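Local structure of Spermidine/putrescine ABC transporter, periplasmic binding protein (2V84) at residues Tyr179-Lys184 / Arg319-Thr324; Ala172-Leu177 / Gln187-Ala192. The protein binds polyamines such as spermidine and putrescine, and probably serves as the substrate receptor of a polyamine ABC transporter in the periplasm. One frame throughout, in Å; residues are numbered along the deposited sequence. Where two conformers were deposited one is given.

How the contacts relate
From the N terminus the chain first runs through helix 166-176, which carries residues 172-177, then through the loop with residues 179-184, and at once into helix 186-200 with residues 187-192. Contact 2 thus closes a short loop that holds the first segment of contact 1. Residues 319-324 begin 135 residues after Lys-184, so the two contacts cross along the chain. Contact 2 joins the two helices; contact 1 anchors the loop between them to strand 321-322. The sites touch directly: Tyr-179 N lies 2.8 Å from Leu-174 O, a probable hydrogen bond, and Thr-183 CG2 lies 3.5 Å from Leu-174 CD2.

Contact 1: residues Tyr179-Lys184 / Arg319-Thr324; sequences YNVNTK and RGTLKT
Asn-182 and Thr-324 are the closest backbone pair, their CA atoms 6.3 Å apart, where a type I beta turn from Asn-180 to Thr-183 meets the extended chain around strand 321-322. Thr-183 N closes the turn on Asn-180 O at 2.8 Å. The other edge of 321-323 pairs in parallel with strand 254-260 and its approach, through Ser-253 and Val-255. Asn-182 does most of the gripping with one flat amide. Its ND2 donates to Leu-322 O over 2.9 Å, nearly straight at 167° and with the oxygen close to the amide plane. Its OD1 accepts from Thr-324 N over 2.8 Å, the donor standing well above the carbonyl plane. The CG atom is anti to the carbonyl carbon (chi1 -55°), which brings the amide to the backbone of 322-324. Beside it Thr-321 CG2 touches both Asn-182 ND2 and Val-181 CG2, 3.8 Å from the latter. Arg-167 secures the neighbouring polar atoms, bonding to Val-181 O and Thr-324 O. Just past the strand, Lys-323 NZ forms salt bridges with Glu-168 and with a MES sulfonate, probably from the crystallisation liquor; Leu-322 N also bonds a MES sulfonate oxygen. Two bonds that use both ends of the amide fix its rotation and satisfy Leu-322 O and Thr-324 N, tying the turn to a chain segment beside the predicted spermidine site.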
ATOM      1  N   TYR A 179       6.465 -12.531  15.148  1.00 35.29           N
ATOM      2  CA  TYR A 179       6.978 -11.256  15.631  1.00 35.31           C
ATOM      3  C   TYR A 179       6.247 -10.067  15.004  1.00 35.44           C
ATOM      4  O   TYR A 179       5.682 -10.167  13.911  1.00 35.96           O
ATOM      5  CB  TYR A 179       8.478 -11.167  15.360  1.00 35.39           C
ATOM      6  CG  TYR A 179       9.298 -12.259  16.023  1.00 35.47           C
ATOM      7  CD1 TYR A 179       8.977 -12.724  17.305  1.00 36.95           C
ATOM      8  CD2 TYR A 179      10.412 -12.802  15.389  1.00 34.72           C
ATOM      9  CE1 TYR A 179       9.725 -13.715  17.922  1.00 36.42           C
ATOM     10  CE2 TYR A 179      11.174 -13.793  15.998  1.00 35.61           C
ATOM     11  CZ  TYR A 179      10.827 -14.239  17.272  1.00 35.81           C
ATOM     12  OH  TYR A 179      11.577 -15.209  17.897  1.00 37.21           O
ATOM     13  N   ASN A 180       6.252  -8.936  15.702  1.00 35.10           N
ATOM     14  CA  ASN A 180       5.581  -7.758  15.180  1.00 34.51           C
ATOM     15  C   ASN A 180       6.256  -7.269  13.902  1.00 33.86           C
ATOM     16  O   ASN A 180       7.485  -7.115  13.882  1.00 33.97           O
ATOM     17  CB  ASN A 180       5.550  -6.637  16.224  1.00 34.90           C
ATOM     18  CG  ASN A 180       4.488  -5.616  15.916  1.00 35.84           C
ATOM     19  OD1 ASN A 180       4.698  -4.703  15.123  1.00 36.69           O
ATOM     20  ND2 ASN A 180       3.316  -5.793  16.514  1.00 37.10           N
ATOM     21  N   VAL A 181       5.477  -7.032  12.843  1.00 32.81           N
ATOM     22  CA  VAL A 181       6.064  -6.537  11.592  1.00 32.08           C
ATOM     23  C   VAL A 181       6.774  -5.195  11.786  1.00 31.31           C
ATOM     24  O   VAL A 181       7.507  -4.733  10.908  1.00 30.86           O
ATOM     25  CB  VAL A 181       5.051  -6.499  10.363  1.00 31.93           C
ATOM     26  CG1 VAL A 181       4.203  -7.764  10.303  1.00 32.96           C
ATOM     27  CG2 VAL A 181       4.181  -5.291  10.383  1.00 31.95           C
ATOM     28  N   ASN A 182       6.589  -4.589  12.963  1.00 31.79           N
ATOM     29  CA  ASN A 182       7.249  -3.333  13.303  1.00 31.52           C
ATOM     30  C   ASN A 182       8.221  -3.471  14.466  1.00 32.58           C
ATOM     31  O   ASN A 182       8.597  -2.463  15.074  1.00 32.73           O
ATOM     32  CB  ASN A 182       6.220  -2.241  13.668  1.00 31.12           C
ATOM     33  CG  ASN A 182       5.193  -2.032  12.588  1.00 30.48           C
ATOM     34  OD1 ASN A 182       5.545  -1.749  11.445  1.00 29.59           O
ATOM     35  ND2 ASN A 182       3.918  -2.194  12.931  1.00 29.12           N
ATOM     36  N   THR A 183       8.621  -4.706  14.765  1.00 32.60           N
ATOM     37  CA  THR A 183       9.469  -4.979  15.920  1.00 32.98           C
ATOM     38  C   THR A 183      10.746  -4.135  15.925  1.00 33.37           C
ATOM     39  O   THR A 183      11.253  -3.718  14.878  1.00 33.96           O
ATOM     40  CB  THR A 183       9.800  -6.486  16.068  1.00 32.49           C
ATOM     41  OG1 THR A 183      10.209  -6.743  17.420  1.00 32.97           O
ATOM     42  CG2 THR A 183      10.905  -6.926  15.099  1.00 31.14           C
ATOM     43  N   LYS A 184      11.232  -3.864  17.129  1.00 33.89           N
ATOM     44  CA  LYS A 184      12.436  -3.100  17.322  1.00 34.11           C
ATOM     45  C   LYS A 184      13.490  -4.015  17.928  1.00 34.21           C
ATOM     46  O   LYS A 184      14.651  -3.611  18.093  1.00 34.59           O
ATOM     47  CB  LYS A 184      12.148  -1.932  18.257  1.00 34.29           C
ATOM     48  CG  LYS A 184      11.334  -0.818  17.589  1.00 34.91           C
ATOM     49  CD  LYS A 184      10.176  -0.376  18.467  1.00 37.68           C
ATOM     50  CE  LYS A 184       9.385   0.733  17.797  1.00 39.98           C
ATOM     51  NZ  LYS A 184       8.250   1.195  18.652  1.00 42.20           N
ATOM     52  N   ARG A 319      -6.792  -9.387  10.597  1.00 38.78           N
ATOM     53  CA  ARG A 319      -5.760 -10.106  11.357  1.00 38.38           C
ATOM     54  C   ARG A 319      -4.355  -9.534  11.176  1.00 38.01           C
ATOM     55  O   ARG A 319      -3.455  -9.807  11.980  1.00 37.81           O
ATOM     56  CB  ARG A 319      -5.732 -11.572  10.936  1.00 38.68           C
ATOM     57  CG  ARG A 319      -6.975 -12.331  11.301  1.00 39.59           C
ATOM     58  CD  ARG A 319      -6.874 -13.767  10.874  1.00 42.60           C
ATOM     59  NE  ARG A 319      -7.908 -14.566  11.512  1.00 45.23           N
ATOM     60  CZ  ARG A 319      -7.879 -15.890  11.620  1.00 47.45           C
ATOM     61  NH1 ARG A 319      -6.861 -16.584  11.122  1.00 47.73           N
ATOM     62  NH2 ARG A 319      -8.874 -16.520  12.231  1.00 47.26           N
ATOM     63  N   GLY A 320      -4.179  -8.760  10.110  1.00 37.32           N
ATOM     64  CA  GLY A 320      -2.886  -8.222   9.728  1.00 36.74           C
ATOM     65  C   GLY A 320      -2.429  -7.073  10.591  1.00 36.40           C
ATOM     66  O   GLY A 320      -3.212  -6.534  11.362  1.00 37.07           O
ATOM     67  N   THR A 321      -1.159  -6.694  10.448  1.00 35.77           N
ATOM     68  CA  THR A 321      -0.564  -5.627  11.244  1.00 35.71           C
ATOM     69  C   THR A 321      -0.184  -4.459  10.365  1.00 34.94           C
ATOM     70  O   THR A 321       0.560  -4.616   9.411  1.00 34.88           O
ATOM     71  CB  THR A 321       0.683  -6.112  12.052  1.00 36.34           C
ATOM     72  OG1 THR A 321       0.279  -7.104  13.004  1.00 37.13           O
ATOM     73  CG2 THR A 321       1.340  -4.959  12.859  1.00 36.76           C
ATOM     74  N   LEU A 322      -0.698  -3.279  10.715  1.00 34.79           N
ATOM     75  CA  LEU A 322      -0.391  -2.042   9.998  1.00 34.52           C
ATOM     76  C   LEU A 322       1.088  -1.701  10.133  1.00 33.58           C
ATOM     77  O   LEU A 322       1.603  -1.650  11.239  1.00 33.06           O
ATOM     78  CB  LEU A 322      -1.254  -0.890  10.568  1.00 35.14           C
ATOM     79  CG  LEU A 322      -1.216   0.429   9.801  1.00 35.43           C
ATOM     80  CD1 LEU A 322      -1.945   0.237   8.473  1.00 36.00           C
ATOM     81  CD2 LEU A 322      -1.814   1.597  10.601  1.00 36.22           C
ATOM     82  N   LYS A 323       1.766  -1.468   9.005  1.00 33.02           N
ATOM     83  CA  LYS A 323       3.178  -1.079   9.029  1.00 32.87           C
ATOM     84  C   LYS A 323       3.295   0.333   9.575  1.00 33.19           C
ATOM     85  O   LYS A 323       2.579   1.256   9.139  1.00 32.91           O
ATOM     86  CB  LYS A 323       3.782  -1.134   7.622  1.00 33.25           C
ATOM     87  CG  LYS A 323       3.935  -2.551   7.056  1.00 32.32           C
ATOM     88  CD  LYS A 323       4.426  -2.471   5.605  1.00 32.74           C
ATOM     89  CE  LYS A 323       3.365  -1.880   4.692  1.00 31.08           C
ATOM     90  NZ  LYS A 323       3.855  -1.740   3.273  1.00 35.08           N
ATOM     91  N   THR A 324       4.186   0.503  10.544  1.00 33.14           N
ATOM     92  CA  THR A 324       4.294   1.776  11.221  1.00 34.16           C
ATOM     93  C   THR A 324       5.727   2.264  11.191  1.00 33.88           C
ATOM     94  O   THR A 324       6.637   1.558  10.756  1.00 34.63           O
ATOM     95  CB  THR A 324       3.871   1.670  12.712  1.00 33.75           C
ATOM     96  OG1 THR A 324       4.791   0.816  13.387  1.00 36.48           O
ATOM     97  CG2 THR A 324       2.447   1.125  12.859  1.00 36.22           C
TER

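Contact 2: residues Ala172-Leu177 / Gln187-Ala192; sequences AALASL and QELAQA
Leu-174 reaches from helix 166-176 toward helix 186-200, passing the methyl of Ala-192 on its way to Leu-189. Its CB is still 4.8 Å from Ala-192 CB, but CG closes to 4.0 Å of the same methyl. With CG anti to the carbonyl carbon (chi1 -75°), the branch turns toward the second helix and its two methyls divide. CD1 meets Leu-189 CD2 at 3.9 Å, while CD2 settles 3.7 Å from Glu-188 O and also against Ala-192 CB. Small residues let the backbones come close: Ala-173 CB sits 3.9 Å from Ala-192 CB, and the CA atoms of this pair are the nearest across the contact. Leu-177, just past the helix end, lays CD1 over the backbone of Ala-192, 3.7 Å from its CA. The other methyl, CD2, touches the amide end of Gln-191 at NE2, whose companion OE1 is bonded to Tyr-179. Tyr-333 of helix 330-342 covers Leu-174 and Leu-189 from outside the pair, and Met-170 adds to the packing on Leu-189 and Ala-192. The short axes cross at 107° with a closest approach of 9.1 Å, two consecutive helices packed nearly at right angles. They form the helical part of the connection between the parallel strands 160-162 and 204-207, a beta-alpha-beta crossover with two helices in a lobe of this solute-binding protein.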
ATOM      1  N   ALA A 172       6.797  -9.740   6.277  1.00 27.33           N
ATOM      2  CA  ALA A 172       6.301 -11.107   6.052  1.00 27.47           C
ATOM      3  C   ALA A 172       7.087 -12.144   6.842  1.00 27.28           C
ATOM      4  O   ALA A 172       6.504 -13.081   7.384  1.00 27.90           O
ATOM      5  CB  ALA A 172       6.335 -11.426   4.597  1.00 27.37           C
ATOM      6  N   ALA A 173       8.405 -11.978   6.899  1.00 27.61           N
ATOM      7  CA  ALA A 173       9.280 -12.874   7.661  1.00 27.54           C
ATOM      8  C   ALA A 173       9.023 -12.757   9.155  1.00 28.42           C
ATOM      9  O   ALA A 173       8.889 -13.767   9.849  1.00 28.86           O
ATOM     10  CB  ALA A 173      10.730 -12.595   7.347  1.00 27.28           C
ATOM     11  N   LEU A 174       8.939 -11.521   9.633  1.00 29.12           N
ATOM     12  CA  LEU A 174       8.588 -11.237  11.039  1.00 29.27           C
ATOM     13  C   LEU A 174       7.235 -11.834  11.420  1.00 30.65           C
ATOM     14  O   LEU A 174       7.133 -12.530  12.432  1.00 30.88           O
ATOM     15  CB  LEU A 174       8.588  -9.735  11.287  1.00 29.50           C
ATOM     16  CG  LEU A 174       9.980  -9.101  11.386  1.00 27.63           C
ATOM     17  CD1 LEU A 174       9.927  -7.586  11.197  1.00 25.22           C
ATOM     18  CD2 LEU A 174      10.630  -9.470  12.711  1.00 26.30           C
ATOM     19  N   ALA A 175       6.211 -11.566  10.597  1.00 31.11           N
ATOM     20  CA  ALA A 175       4.879 -12.128  10.767  1.00 32.13           C
ATOM     21  C   ALA A 175       4.928 -13.658  10.894  1.00 33.12           C
ATOM     22  O   ALA A 175       4.442 -14.213  11.877  1.00 33.05           O
ATOM     23  CB  ALA A 175       3.967 -11.696   9.629  1.00 31.88           C
ATOM     24  N   SER A 176       5.538 -14.323   9.914  1.00 33.68           N
ATOM     25  CA  SER A 176       5.707 -15.784   9.938  1.00 34.84           C
ATOM     26  C   SER A 176       6.321 -16.303  11.230  1.00 34.30           C
ATOM     27  O   SER A 176       5.884 -17.329  11.742  1.00 35.18           O
ATOM     28  CB  SER A 176       6.571 -16.257   8.772  1.00 34.50           C
ATOM     29  OG  SER A 176       5.965 -15.921   7.550  1.00 38.74           O
ATOM     30  N   LEU A 177       7.326 -15.595  11.744  1.00 34.13           N
ATOM     31  CA  LEU A 177       7.996 -15.955  13.009  1.00 33.40           C
ATOM     32  C   LEU A 177       7.261 -15.496  14.277  1.00 34.09           C
ATOM     33  O   LEU A 177       7.814 -15.595  15.387  1.00 33.21           O
ATOM     34  CB  LEU A 177       9.425 -15.405  13.024  1.00 32.92           C
ATOM     35  CG  LEU A 177      10.358 -15.981  11.951  1.00 31.89           C
ATOM     36  CD1 LEU A 177      11.542 -15.061  11.704  1.00 31.95           C
ATOM     37  CD2 LEU A 177      10.807 -17.384  12.335  1.00 27.66           C
ATOM     38  N   GLN A 187      17.266  -9.264  17.907  1.00 34.18           N
ATOM     39  CA  GLN A 187      17.389 -10.697  17.574  1.00 33.91           C
ATOM     40  C   GLN A 187      16.225 -11.215  16.728  1.00 33.13           C
ATOM     41  O   GLN A 187      16.386 -12.184  15.983  1.00 32.73           O
ATOM     42  CB  GLN A 187      17.693 -11.616  18.773  1.00 34.74           C
ATOM     43  CG  GLN A 187      16.996 -11.312  20.090  1.00 36.56           C
ATOM     44  CD  GLN A 187      17.736 -10.287  20.937  1.00 37.42           C
ATOM     45  OE1 GLN A 187      18.950 -10.106  20.814  1.00 39.29           O
ATOM     46  NE2 GLN A 187      17.004  -9.625  21.814  1.00 38.14           N
ATOM     47  N   GLU A 188      15.070 -10.559  16.833  0.50 32.70           N
ATOM     48  CA  GLU A 188      13.918 -10.899  15.990  0.50 32.47           C
ATOM     49  C   GLU A 188      14.163 -10.517  14.531  0.50 32.03           C
ATOM     50  O   GLU A 188      13.784 -11.253  13.623  0.50 32.15           O
ATOM     51  CB  GLU A 188      12.638 -10.260  16.530  0.50 32.25           C
ATOM     52  CG  GLU A 188      12.154 -10.905  17.824  0.50 32.98           C
ATOM     53  CD  GLU A 188      10.944 -10.227  18.437  0.50 32.94           C
ATOM     54  OE1 GLU A 188      10.404 -10.775  19.421  0.50 33.47           O
ATOM     55  OE2 GLU A 188      10.531  -9.154  17.953  0.50 33.07           O
ATOM     56  N   LEU A 189      14.802  -9.368  14.323  1.00 31.78           N
ATOM     57  CA  LEU A 189      15.180  -8.906  12.988  1.00 30.94           C
ATOM     58  C   LEU A 189      16.239  -9.770  12.326  1.00 30.95           C
ATOM     59  O   LEU A 189      16.130 -10.089  11.143  1.00 30.71           O
ATOM     60  CB  LEU A 189      15.626  -7.441  13.041  1.00 30.94           C
ATOM     61  CG  LEU A 189      14.486  -6.463  13.340  1.00 29.80           C
ATOM     62  CD1 LEU A 189      14.986  -5.057  13.644  1.00 30.75           C
ATOM     63  CD2 LEU A 189      13.477  -6.435  12.192  1.00 28.16           C
ATOM     64  N   ALA A 190      17.264 -10.148  13.088  1.00 30.78           N
ATOM     65  CA  ALA A 190      18.283 -11.077  12.610  1.00 30.58           C
ATOM     66  C   ALA A 190      17.675 -12.428  12.218  1.00 30.78           C
ATOM     67  O   ALA A 190      18.044 -13.024  11.197  1.00 30.42           O
ATOM     68  CB  ALA A 190      19.380 -11.250  13.681  1.00 30.42           C
ATOM     69  N   GLN A 191      16.742 -12.906  13.032  1.00 30.78           N
ATOM     70  CA  GLN A 191      16.030 -14.155  12.758  1.00 31.52           C
ATOM     71  C   GLN A 191      15.225 -14.062  11.457  1.00 30.48           C
ATOM     72  O   GLN A 191      15.225 -14.982  10.641  1.00 30.53           O
ATOM     73  CB  GLN A 191      15.086 -14.434  13.924  1.00 31.99           C
ATOM     74  CG  GLN A 191      14.530 -15.856  13.985  1.00 34.34           C
ATOM     75  CD  GLN A 191      13.914 -16.153  15.356  1.00 34.10           C
ATOM     76  OE1 GLN A 191      14.270 -15.517  16.369  1.00 35.02           O
ATOM     77  NE2 GLN A 191      12.989 -17.122  15.394  1.00 35.46           N
ATOM     78  N   ALA A 192      14.550 -12.934  11.271  1.00 29.95           N
ATOM     79  CA  ALA A 192      13.795 -12.660  10.048  1.00 29.16           C
ATOM     80  C   ALA A 192      14.728 -12.607   8.838  1.00 29.06           C
ATOM     81  O   ALA A 192      14.424 -13.164   7.782  1.00 28.20           O
ATOM     82  CB  ALA A 192      13.022 -11.354  10.191  1.00 29.10           C
TER